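Local structure of 6-phospho-beta-d glycosidase (Streptococcus pyogenes, 5FOO) at residues G132-H137 with G172-Q177; T226-A231 with F243-N248; F411-W416 with Y451-V456. The protein probably hydrolyses 6-phospho-beta-glucosides, as a family 1 glycoside hydrolase, and binds 6-phosphocyclophellitol in its pocket. The protein carries 1 engineered substitution. All blocks are in the same frame, centred on the assembly; numbering follows the deposited sequence.

Contact 1. Residues G132-H137 with G172-Q177; sequences GWESKH and GSYLMQ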
loop_
_atom_site.group_PDB
_atom_site.type_symbol
_atom_site.label_atom_id
_atom_site.label_comp_id
_atom_site.label_asym_id
_atom_site.label_seq_id
_atom_site.Cartn_x
_atom_site.Cartn_y
_atom_site.Cartn_z
ATOM N N GLY A 132 10.240 6.794 -16.340
ATOM C CA GLY A 132 9.572 6.682 -15.060
ATOM C C GLY A 132 10.525 6.410 -13.914
ATOM O O GLY A 132 11.569 7.037 -13.815
ATOM N N TRP A 133 10.171 5.446 -13.067
ATOM C CA TRP A 133 11.032 5.052 -11.967
ATOM C C TRP A 133 12.384 4.464 -12.431
ATOM O O TRP A 133 13.303 4.246 -11.611
ATOM C CB TRP A 133 10.315 4.045 -11.048
ATOM C CG TRP A 133 9.111 4.637 -10.370
ATOM C CD1 TRP A 133 7.827 4.278 -10.568
ATOM C CD2 TRP A 133 9.088 5.720 -9.424
ATOM N NE1 TRP A 133 6.992 5.025 -9.766
ATOM C CE2 TRP A 133 7.733 5.923 -9.057
ATOM C CE3 TRP A 133 10.066 6.500 -8.832
ATOM C CZ2 TRP A 133 7.335 6.879 -8.123
ATOM C CZ3 TRP A 133 9.686 7.481 -7.870
ATOM C CH2 TRP A 133 8.334 7.656 -7.528
ATOM N N GLU A 134 12.518 4.194 -13.730
ATOM C CA GLU A 134 13.842 3.770 -14.236
ATOM C C GLU A 134 14.780 4.931 -14.171
ATOM O O GLU A 134 15.938 4.721 -14.203
ATOM C CB GLU A 134 13.801 3.255 -15.674
ATOM C CG GLU A 134 12.840 2.106 -15.938
ATOM C CD GLU A 134 12.423 2.084 -17.411
ATOM O OE1 GLU A 134 13.281 2.365 -18.240
ATOM O OE2 GLU A 134 11.258 1.868 -17.721
ATOM N N SER A 135 14.295 6.163 -14.031
ATOM C CA SER A 135 15.200 7.303 -14.075
ATOM C C SER A 135 15.488 7.939 -12.721
ATOM O O SER A 135 14.539 8.335 -11.987
ATOM C CB SER A 135 14.646 8.347 -15.006
ATOM O OG SER A 135 15.180 9.613 -14.666
ATOM N N LYS A 136 16.784 8.115 -12.423
ATOM C CA LYS A 136 17.171 8.840 -11.203
ATOM C C LYS A 136 16.835 10.323 -11.235
ATOM O O LYS A 136 16.668 10.950 -10.169
ATOM C CB LYS A 136 18.612 8.576 -10.865
ATOM C CG LYS A 136 18.834 7.076 -10.549
ATOM C CD LYS A 136 20.309 6.735 -10.272
ATOM C CE LYS A 136 20.449 5.255 -9.946
ATOM N NZ LYS A 136 21.804 4.950 -9.452
ATOM N N HIS A 137 16.630 10.883 -12.427
ATOM C CA HIS A 137 16.113 12.256 -12.530
ATOM C C HIS A 137 14.652 12.310 -12.060
ATOM O O HIS A 137 14.281 13.176 -11.296
ATOM C CB HIS A 137 16.241 12.800 -13.946
ATOM C CG HIS A 137 15.622 14.151 -14.119
ATOM N ND1 HIS A 137 16.071 15.264 -13.445
ATOM C CD2 HIS A 137 14.600 14.564 -14.894
ATOM C CE1 HIS A 137 15.360 16.311 -13.816
ATOM N NE2 HIS A 137 14.453 15.906 -14.686
ATOM N N GLY A 172 4.236 -5.152 -10.917
ATOM C CA GLY A 172 3.172 -4.690 -11.813
ATOM C C GLY A 172 3.640 -4.110 -13.131
ATOM O O GLY A 172 3.120 -4.521 -14.221
ATOM N N SER A 173 4.585 -3.175 -13.064
ATOM C CA SER A 173 5.058 -2.467 -14.222
ATOM C C SER A 173 6.100 -3.275 -15.032
ATOM O O SER A 173 6.171 -3.163 -16.273
ATOM C CB SER A 173 5.610 -1.057 -13.833
ATOM O OG SER A 173 4.549 -0.080 -13.671
ATOM N N TYR A 174 6.910 -4.079 -14.358
ATOM C CA TYR A 174 8.087 -4.633 -15.022
ATOM C C TYR A 174 8.249 -6.169 -15.020
ATOM O O TYR A 174 9.189 -6.627 -15.589
ATOM C CB TYR A 174 9.345 -3.936 -14.502
ATOM C CG TYR A 174 9.399 -2.431 -14.848
ATOM C CD1 TYR A 174 9.833 -2.016 -16.082
ATOM C CD2 TYR A 174 8.957 -1.429 -13.929
ATOM C CE1 TYR A 174 9.874 -0.671 -16.439
ATOM C CE2 TYR A 174 9.018 -0.059 -14.261
ATOM C CZ TYR A 174 9.479 0.328 -15.515
ATOM O OH TYR A 174 9.521 1.648 -15.907
ATOM N N LEU A 175 7.337 -6.935 -14.410
ATOM C CA LEU A 175 7.454 -8.426 -14.327
ATOM C C LEU A 175 6.166 -9.166 -14.701
ATOM O O LEU A 175 6.199 -10.065 -15.499
ATOM C CB LEU A 175 7.920 -8.905 -12.931
ATOM C CG LEU A 175 9.373 -8.485 -12.615
ATOM C CD1 LEU A 175 9.721 -8.660 -11.119
ATOM C CD2 LEU A 175 10.399 -9.211 -13.480
ATOM N N MET A 176 5.026 -8.753 -14.159
ATOM C CA MET A 176 3.818 -9.567 -14.158
ATOM C C MET A 176 2.655 -8.950 -14.890
ATOM O O MET A 176 1.555 -9.456 -14.801
ATOM C CB MET A 176 3.395 -9.825 -12.700
ATOM C CG MET A 176 4.466 -10.422 -11.782
ATOM S SD MET A 176 4.783 -12.179 -12.069
ATOM C CE MET A 176 3.282 -13.032 -11.481
ATOM N N GLN A 177 2.863 -7.806 -15.530
ATOM C CA GLN A 177 1.876 -7.201 -16.430
ATOM C C GLN A 177 0.545 -6.724 -15.844
ATOM O O GLN A 177 -0.461 -6.846 -16.475
ATOM C CB GLN A 177 1.677 -8.098 -17.668
ATOM C CG GLN A 177 2.992 -8.484 -18.304
ATOM C CD GLN A 177 2.785 -9.374 -19.538
ATOM O OE1 GLN A 177 3.038 -10.561 -19.499
ATOM N NE2 GLN A 177 2.340 -8.788 -20.612
HETATM O O HOH W 1 7.944 3.556 -14.182
#
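Two neighbouring beta-alpha loops of a (beta/alpha)8 barrel, those after strands 112-116 and 159-161, are tied together here by one side-chain pair, E134 with Y174. It illustrates how a single polar clasp can join segments whose backbones stay well apart: the nearest CA atoms, those of E134 and Y174, are separated by 10.2 Å. E134 belongs to the short 3-10 turn 133-134, and Y174 closes helix 166-174. The phenol bridges the gap, with Y174 OH donating a short hydrogen bond of 2.5 Å to E134 OE2. That oxygen accepts through its anti lone pair, on the side away from OE1, and the carboxylate stands almost upright to the ring, the two planes 83° apart. E134 approaches at the rim near the ring plane, with OE2 3.2 Å from Y174 CE1 and CG 3.4 Å from Y174 OH. Its chi1 of -56° sets CG anti to the carbonyl carbon, and the chain then runs extended, which carries the carboxylate across to the hydroxyl.

A water completes the link by donating to Y174 OH (3.0 Å) and accepting from W133 N (3.1 Å). The hydroxyl thus has two partners, the E134 carboxylate and this water. Y127 of helix 124-130 touches both E134 and Y174, while V192 of helix 186-208 packs on the tyrosine. Just beyond, S135 takes the N-cap position of helix 136-153. The pair links two successive beta-alpha connections, on the C-terminal side of the strands, of the TIM barrel that family 1 glycoside hydrolases share.

Contact 2. Residues T226-A231 with F243-N248; sequences TPAYPA and FAELWN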
loop_
_atom_site.group_PDB
_atom_site.type_symbol
_atom_site.label_atom_id
_atom_site.label_comp_id
_atom_site.label_asym_id
_atom_site.label_seq_id
_atom_site.Cartn_x
_atom_site.Cartn_y
_atom_site.Cartn_z
ATOM N N THR A 226 4.558 -10.217 4.319
ATOM C CA THR A 226 3.852 -11.517 4.160
ATOM C C THR A 226 4.866 -12.676 4.075
ATOM O O THR A 226 5.751 -12.606 3.285
ATOM C CB THR A 226 2.937 -11.461 2.945
ATOM O OG1 THR A 226 2.005 -10.368 3.095
ATOM C CG2 THR A 226 2.152 -12.808 2.740
ATOM N N PRO A 227 4.816 -13.673 4.980
ATOM C CA PRO A 227 5.733 -14.751 4.852
ATOM C C PRO A 227 5.557 -15.522 3.515
ATOM O O PRO A 227 4.440 -15.570 2.987
ATOM C CB PRO A 227 5.345 -15.684 6.004
ATOM C CG PRO A 227 4.699 -14.786 6.992
ATOM C CD PRO A 227 3.885 -13.904 6.085
ATOM N N ALA A 228 6.660 -16.060 2.988
ATOM C CA ALA A 228 6.616 -16.977 1.814
ATOM C C ALA A 228 6.738 -18.378 2.403
ATOM O O ALA A 228 7.838 -18.849 2.676
ATOM C CB ALA A 228 7.747 -16.645 0.859
ATOM N N TYR A 229 5.595 -18.983 2.754
ATOM C CA TYR A 229 5.617 -20.242 3.501
ATOM C C TYR A 229 6.085 -21.362 2.544
ATOM O O TYR A 229 5.507 -21.495 1.473
ATOM C CB TYR A 229 4.220 -20.612 4.053
ATOM C CG TYR A 229 3.673 -19.701 5.142
ATOM C CD1 TYR A 229 4.408 -19.441 6.323
ATOM C CD2 TYR A 229 2.440 -19.159 5.027
ATOM C CE1 TYR A 229 3.877 -18.651 7.334
ATOM C CE2 TYR A 229 1.900 -18.363 6.007
ATOM C CZ TYR A 229 2.608 -18.108 7.149
ATOM O OH TYR A 229 2.014 -17.291 8.054
ATOM N N PRO A 230 7.115 -22.159 2.934
ATOM C CA PRO A 230 7.593 -23.223 2.048
ATOM C C PRO A 230 6.572 -24.316 1.910
ATOM O O PRO A 230 5.870 -24.608 2.867
ATOM C CB PRO A 230 8.804 -23.734 2.765
ATOM C CG PRO A 230 8.543 -23.436 4.234
ATOM C CD PRO A 230 7.901 -22.082 4.188
ATOM N N ALA A 231 6.449 -24.914 0.722
ATOM C CA ALA A 231 5.538 -26.053 0.557
ATOM C C ALA A 231 5.821 -27.258 1.490
ATOM O O ALA A 231 4.884 -27.968 1.899
ATOM C CB ALA A 231 5.547 -26.536 -0.883
ATOM N N PHE A 243 14.630 -17.650 -0.939
ATOM C CA PHE A 243 14.864 -16.638 -1.949
ATOM C C PHE A 243 13.625 -15.769 -2.123
ATOM O O PHE A 243 13.738 -14.560 -2.268
ATOM C CB PHE A 243 15.446 -17.168 -3.299
ATOM C CG PHE A 243 15.685 -16.052 -4.285
ATOM C CD1 PHE A 243 16.862 -15.311 -4.256
ATOM C CD2 PHE A 243 14.668 -15.631 -5.118
ATOM C CE1 PHE A 243 17.010 -14.218 -5.101
ATOM C CE2 PHE A 243 14.835 -14.520 -5.981
ATOM C CZ PHE A 243 15.986 -13.826 -5.966
ATOM N N ALA A 244 12.428 -16.347 -2.062
ATOM C CA ALA A 244 11.245 -15.550 -2.218
ATOM C C ALA A 244 11.126 -14.448 -1.132
ATOM O O ALA A 244 10.615 -13.338 -1.406
ATOM C CB ALA A 244 10.020 -16.382 -2.235
ATOM N N GLU A 245 11.637 -14.747 0.061
ATOM C CA GLU A 245 11.661 -13.740 1.153
ATOM C C GLU A 245 12.685 -12.713 0.862
ATOM O O GLU A 245 12.391 -11.531 0.984
ATOM C CB GLU A 245 11.882 -14.363 2.525
ATOM C CG GLU A 245 10.749 -15.350 2.802
ATOM C CD GLU A 245 10.070 -15.235 4.120
ATOM O OE1 GLU A 245 10.644 -14.608 4.995
ATOM O OE2 GLU A 245 8.960 -15.802 4.259
ATOM N N LEU A 246 13.867 -13.139 0.423
ATOM C CA LEU A 246 14.924 -12.165 0.126
ATOM C C LEU A 246 14.473 -11.045 -0.800
ATOM O O LEU A 246 14.809 -9.875 -0.560
ATOM C CB LEU A 246 16.167 -12.780 -0.506
ATOM C CG LEU A 246 17.166 -13.537 0.323
ATOM C CD1 LEU A 246 18.206 -14.106 -0.635
ATOM C CD2 LEU A 246 17.831 -12.604 1.316
ATOM N N TRP A 247 13.799 -11.436 -1.891
ATOM C CA TRP A 247 13.273 -10.539 -2.883
ATOM C C TRP A 247 12.005 -9.817 -2.404
ATOM O O TRP A 247 11.975 -8.602 -2.408
ATOM C CB TRP A 247 13.008 -11.278 -4.238
ATOM C CG TRP A 247 12.368 -10.425 -5.260
ATOM C CD1 TRP A 247 11.042 -10.441 -5.591
ATOM C CD2 TRP A 247 12.982 -9.450 -6.126
ATOM N NE1 TRP A 247 10.784 -9.518 -6.544
ATOM C CE2 TRP A 247 11.958 -8.871 -6.875
ATOM C CE3 TRP A 247 14.284 -8.977 -6.305
ATOM C CZ2 TRP A 247 12.191 -7.896 -7.801
ATOM C CZ3 TRP A 247 14.510 -8.015 -7.227
ATOM C CH2 TRP A 247 13.471 -7.466 -7.963
ATOM N N ASN A 248 10.959 -10.555 -2.074
ATOM C CA ASN A 248 9.643 -9.939 -1.848
ATOM C C ASN A 248 9.553 -9.144 -0.530
ATOM O O ASN A 248 8.726 -8.260 -0.424
ATOM C CB ASN A 248 8.483 -10.956 -1.925
ATOM C CG ASN A 248 8.356 -11.573 -3.307
ATOM O OD1 ASN A 248 7.858 -10.936 -4.239
ATOM N ND2 ASN A 248 8.896 -12.787 -3.475
#
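A228 and the pair A244 and E245 join a short outer strand to a helix of the same beta-alpha excursion, the one that follows strand 218-224 of the TIM barrel. Strand 228-230 is an outermost member of a small mixed sheet, pairing with strand 302-305, and helix 235-258 comes back against it.

The polar part is a side chain gripping backbone. A228 N donates to E245 OE2 over 2.6 Å, and the bond is nearly straight, with 167° at the hydrogen. The amide arrives on the anti side of the carboxylate, 28° out of its plane. The glutamate leaves the helix with CG anti to the carbonyl carbon, and a bend at chi2 (-131°) turns the acid group onto the strand. In this way E245 satisfies the N-H of A228, while Y229, the next residue, makes backbone bonds with K302 and V304. P227 CA lies against the same oxygen, 3.4 Å from E245 OE2.

The apolar part is small and close. A228 CB meets A244 CB at 3.8 Å and touches the aliphatic section of the glutamate, with E245 CG also at 3.8 Å. With two alanine methyls facing each other, the backbones come close: the CA atoms of A228 and E245 are 6.0 Å apart.

Within the helix, which has a wider pi-type turn at 246-248, one carbonyl is used twice. The oxygen A244 O accepts from N248 N in the helical pattern and also from the side-chain amide, N248 ND2, at 2.7 Å.

Contact 3. Residues F411-W416 with Y451-V456; sequences FGYHVW and YWFKKV. With JAZ (6-phosphocyclophellitol), chain G.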
loop_
_atom_site.group_PDB
_atom_site.type_symbol
_atom_site.label_atom_id
_atom_site.label_comp_id
_atom_site.label_asym_id
_atom_site.label_seq_id
_atom_site.Cartn_x
_atom_site.Cartn_y
_atom_site.Cartn_z
ATOM N N PHE A 411 1.031 -0.296 16.638
ATOM C CA PHE A 411 0.331 0.854 17.218
ATOM C C PHE A 411 -0.959 1.125 16.476
ATOM O O PHE A 411 -1.621 2.122 16.767
ATOM C CB PHE A 411 1.243 2.103 17.231
ATOM C CG PHE A 411 1.689 2.550 15.857
ATOM C CD1 PHE A 411 0.849 3.325 15.046
ATOM C CD2 PHE A 411 2.931 2.160 15.347
ATOM C CE1 PHE A 411 1.241 3.745 13.769
ATOM C CE2 PHE A 411 3.355 2.619 14.094
ATOM C CZ PHE A 411 2.498 3.402 13.300
ATOM N N GLY A 412 -1.371 0.259 15.536
ATOM C CA GLY A 412 -2.636 0.546 14.814
ATOM C C GLY A 412 -3.128 -0.469 13.792
ATOM O O GLY A 412 -2.387 -1.377 13.436
ATOM N N TYR A 413 -4.372 -0.283 13.324
ATOM C CA TYR A 413 -5.027 -1.189 12.382
ATOM C C TYR A 413 -5.935 -0.379 11.475
ATOM O O TYR A 413 -6.802 0.368 11.921
ATOM C CB TYR A 413 -5.826 -2.186 13.166
ATOM C CG TYR A 413 -6.603 -3.167 12.331
ATOM C CD1 TYR A 413 -5.983 -4.236 11.685
ATOM C CD2 TYR A 413 -7.950 -3.034 12.183
ATOM C CE1 TYR A 413 -6.720 -5.137 10.958
ATOM C CE2 TYR A 413 -8.668 -3.931 11.463
ATOM C CZ TYR A 413 -8.068 -4.969 10.843
ATOM O OH TYR A 413 -8.884 -5.811 10.107
ATOM N N HIS A 414 -5.675 -0.463 10.188
ATOM C CA HIS A 414 -6.445 0.224 9.181
ATOM C C HIS A 414 -7.098 -0.875 8.248
ATOM O O HIS A 414 -6.428 -1.681 7.629
ATOM C CB HIS A 414 -5.538 1.197 8.376
ATOM C CG HIS A 414 -5.450 2.584 8.931
ATOM N ND1 HIS A 414 -4.916 3.631 8.222
ATOM C CD2 HIS A 414 -5.873 3.110 10.113
ATOM C CE1 HIS A 414 -4.998 4.739 8.940
ATOM N NE2 HIS A 414 -5.577 4.441 10.095
ATOM N N VAL A 415 -8.410 -0.825 8.140
ATOM C CA VAL A 415 -9.173 -1.649 7.261
ATOM C C VAL A 415 -9.039 -1.096 5.811
ATOM O O VAL A 415 -9.278 0.077 5.536
ATOM C CB VAL A 415 -10.664 -1.672 7.642
ATOM C CG1 VAL A 415 -11.393 -2.603 6.667
ATOM C CG2 VAL A 415 -10.867 -2.171 9.068
ATOM N N TRP A 416 -8.697 -1.982 4.878
ATOM C CA TRP A 416 -8.933 -1.710 3.472
ATOM C C TRP A 416 -10.362 -2.115 3.042
ATOM O O TRP A 416 -10.650 -3.325 3.111
ATOM C CB TRP A 416 -7.914 -2.381 2.572
ATOM C CG TRP A 416 -8.079 -1.830 1.190
ATOM C CD1 TRP A 416 -8.943 -2.271 0.190
ATOM C CD2 TRP A 416 -7.423 -0.731 0.695
ATOM N NE1 TRP A 416 -8.859 -1.443 -0.898
ATOM C CE2 TRP A 416 -7.904 -0.509 -0.635
ATOM C CE3 TRP A 416 -6.426 0.096 1.208
ATOM C CZ2 TRP A 416 -7.443 0.523 -1.410
ATOM C CZ3 TRP A 416 -5.953 1.120 0.432
ATOM C CH2 TRP A 416 -6.434 1.327 -0.866
ATOM N N TYR A 451 -20.718 -0.863 11.634
ATOM C CA TYR A 451 -21.218 -0.783 13.015
ATOM C C TYR A 451 -20.452 -1.724 13.908
ATOM O O TYR A 451 -20.207 -1.405 15.078
ATOM C CB TYR A 451 -22.753 -0.989 13.115
ATOM C CG TYR A 451 -23.456 0.104 12.364
ATOM C CD1 TYR A 451 -23.453 1.437 12.839
ATOM C CD2 TYR A 451 -24.083 -0.159 11.164
ATOM C CE1 TYR A 451 -24.062 2.454 12.123
ATOM C CE2 TYR A 451 -24.668 0.839 10.430
ATOM C CZ TYR A 451 -24.650 2.127 10.912
ATOM O OH TYR A 451 -25.247 3.067 10.167
ATOM N N TRP A 452 -20.000 -2.848 13.390
ATOM C CA TRP A 452 -19.176 -3.715 14.198
ATOM C C TRP A 452 -17.819 -3.055 14.501
ATOM O O TRP A 452 -17.328 -3.109 15.668
ATOM C CB TRP A 452 -18.989 -5.078 13.585
ATOM C CG TRP A 452 -17.960 -5.932 14.276
ATOM C CD1 TRP A 452 -18.145 -6.808 15.328
ATOM C CD2 TRP A 452 -16.588 -6.020 13.917
ATOM N NE1 TRP A 452 -16.937 -7.382 15.668
ATOM C CE2 TRP A 452 -15.975 -6.913 14.811
ATOM C CE3 TRP A 452 -15.800 -5.385 12.929
ATOM C CZ2 TRP A 452 -14.619 -7.208 14.742
ATOM C CZ3 TRP A 452 -14.456 -5.676 12.864
ATOM C CH2 TRP A 452 -13.879 -6.598 13.752
ATOM N N PHE A 453 -17.213 -2.435 13.486
ATOM C CA PHE A 453 -15.870 -1.905 13.654
ATOM C C PHE A 453 -15.960 -0.656 14.530
ATOM O O PHE A 453 -15.053 -0.373 15.258
ATOM C CB PHE A 453 -15.239 -1.565 12.293
ATOM C CG PHE A 453 -13.798 -1.144 12.379
ATOM C CD1 PHE A 453 -12.853 -2.029 12.829
ATOM C CD2 PHE A 453 -13.395 0.103 11.953
ATOM C CE1 PHE A 453 -11.512 -1.665 12.907
ATOM C CE2 PHE A 453 -12.048 0.460 11.945
ATOM C CZ PHE A 453 -11.128 -0.408 12.487
ATOM N N LYS A 454 -17.065 0.081 14.437
ATOM C CA LYS A 454 -17.336 1.234 15.299
ATOM C C LYS A 454 -17.221 0.893 16.774
ATOM O O LYS A 454 -16.601 1.630 17.542
ATOM C CB LYS A 454 -18.705 1.841 15.003
ATOM C CG LYS A 454 -19.080 3.044 15.879
ATOM C CD LYS A 454 -20.581 3.345 15.864
ATOM C CE LYS A 454 -20.891 4.480 16.840
ATOM N NZ LYS A 454 -22.198 5.087 16.480
ATOM N N LYS A 455 -17.841 -0.225 17.149
ATOM C CA LYS A 455 -17.770 -0.761 18.471
ATOM C C LYS A 455 -16.353 -1.086 18.912
ATOM O O LYS A 455 -15.939 -0.732 20.013
ATOM C CB LYS A 455 -18.644 -2.024 18.577
ATOM C CG LYS A 455 -18.878 -2.438 20.022
ATOM C CD LYS A 455 -19.827 -3.609 20.110
ATOM C CE LYS A 455 -20.006 -4.020 21.567
ATOM N NZ LYS A 455 -21.168 -4.948 21.732
ATOM N N VAL A 456 -15.645 -1.846 18.092
ATOM C CA VAL A 456 -14.264 -2.174 18.334
ATOM C C VAL A 456 -13.359 -0.916 18.529
ATOM O O VAL A 456 -12.577 -0.870 19.446
ATOM C CB VAL A 456 -13.674 -3.028 17.189
ATOM C CG1 VAL A 456 -12.203 -3.237 17.386
ATOM C CG2 VAL A 456 -14.389 -4.381 17.082
HETATM C C2 JAZ G . -5.882 -2.529 -3.392
HETATM C C3 JAZ G . -4.979 -1.506 -2.670
HETATM C C4 JAZ G . -3.647 -2.142 -2.286
HETATM C C5 JAZ G . -3.819 -3.363 -1.393
HETATM C C6 JAZ G . -4.794 -4.341 -2.012
HETATM C C7 JAZ G . -6.111 -3.680 -2.419
HETATM C C8 JAZ G . -7.145 -4.693 -2.902
HETATM O O9 JAZ G . -6.619 -5.307 -4.076
HETATM P P10 JAZ G . -7.624 -5.806 -5.201
HETATM O O11 JAZ G . -6.727 -6.327 -6.267
HETATM O O12 JAZ G . -8.626 -4.778 -5.524
HETATM O O13 JAZ G . -8.407 -6.880 -4.582
HETATM O O14 JAZ G . -4.170 -5.011 -3.115
HETATM O O15 JAZ G . -7.160 -1.957 -3.692
HETATM O O16 JAZ G . -4.742 -0.461 -3.579
HETATM O O17 JAZ G . -2.816 -1.184 -1.655
#
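V415 and Y413 pack on F453, and together they join the last strand of the TIM barrel, 410-416, to helix 448-459, which follows it and covers its outer side. The contact is wholly apolar and exemplifies barrel-to-shell packing, in which outward side chains from one strand meet a single phenylalanine of the helix.

V415 takes the face of the F453 ring. Its CG2 stands 4.0 Å from the centroid of the F453 ring and 16° off the ring normal, a CH-pi contact shifted toward the rim, where the nearest ring atom is F453 CZ, 3.9 Å from V415 CG2. Y413 comes in differently: F453 CE1 touches it at the edge, in the plane of the tyrosine ring, and lies 3.9 Å from Y413 CD2. F453 holds CG anti to its own N (chi1 -174°), which sends the ring from the helix to the strand, where it meets both.

A second shell packs round these rings. H70 meets F453 with its plane roughly perpendicular, and Y413 rests on L364 of the neighbouring strand and on L393 and L397 of helix 387-405. The phenol oxygen of Y413 is hydrogen-bonded to N367 OD1.

Further out along the strand, alternation turns H414 away from the helix, where its NE2 bonds to S72 OG, and W416 belongs to the ligand pocket. Its indole forms an aromatic platform for 6-phosphocyclophellitol, as commonly found in sugar-binding sites, and Y432, which hydrogen-bonds the ligand, meets the indole edge-to-face. Ligand atom C3 sits over one indole face, offset toward the rim, 3.4 Å from W416 CZ2.

How the contacts relate
Chemistry here goes with burial. Contact 3 is buried and purely apolar, and it alone includes a residue of the ligand pocket. Contacts 1 and 2, both partly buried, each rely on a glutamate as acceptor, but from different kinds of donor: a phenol that also accepts from a water in contact 1, a backbone amide in contact 2. Contact 3 joins a barrel strand to its covering helix, whereas the other two join parts of the loop excursions. No helix or strand is shared among the three. Contacts 1 and 2 are neighbours, L175 CD1 packing on W247 CZ2, while contacts 1 and 3 lie on opposite sides of the chain's centre, their centres about 34 Å apart.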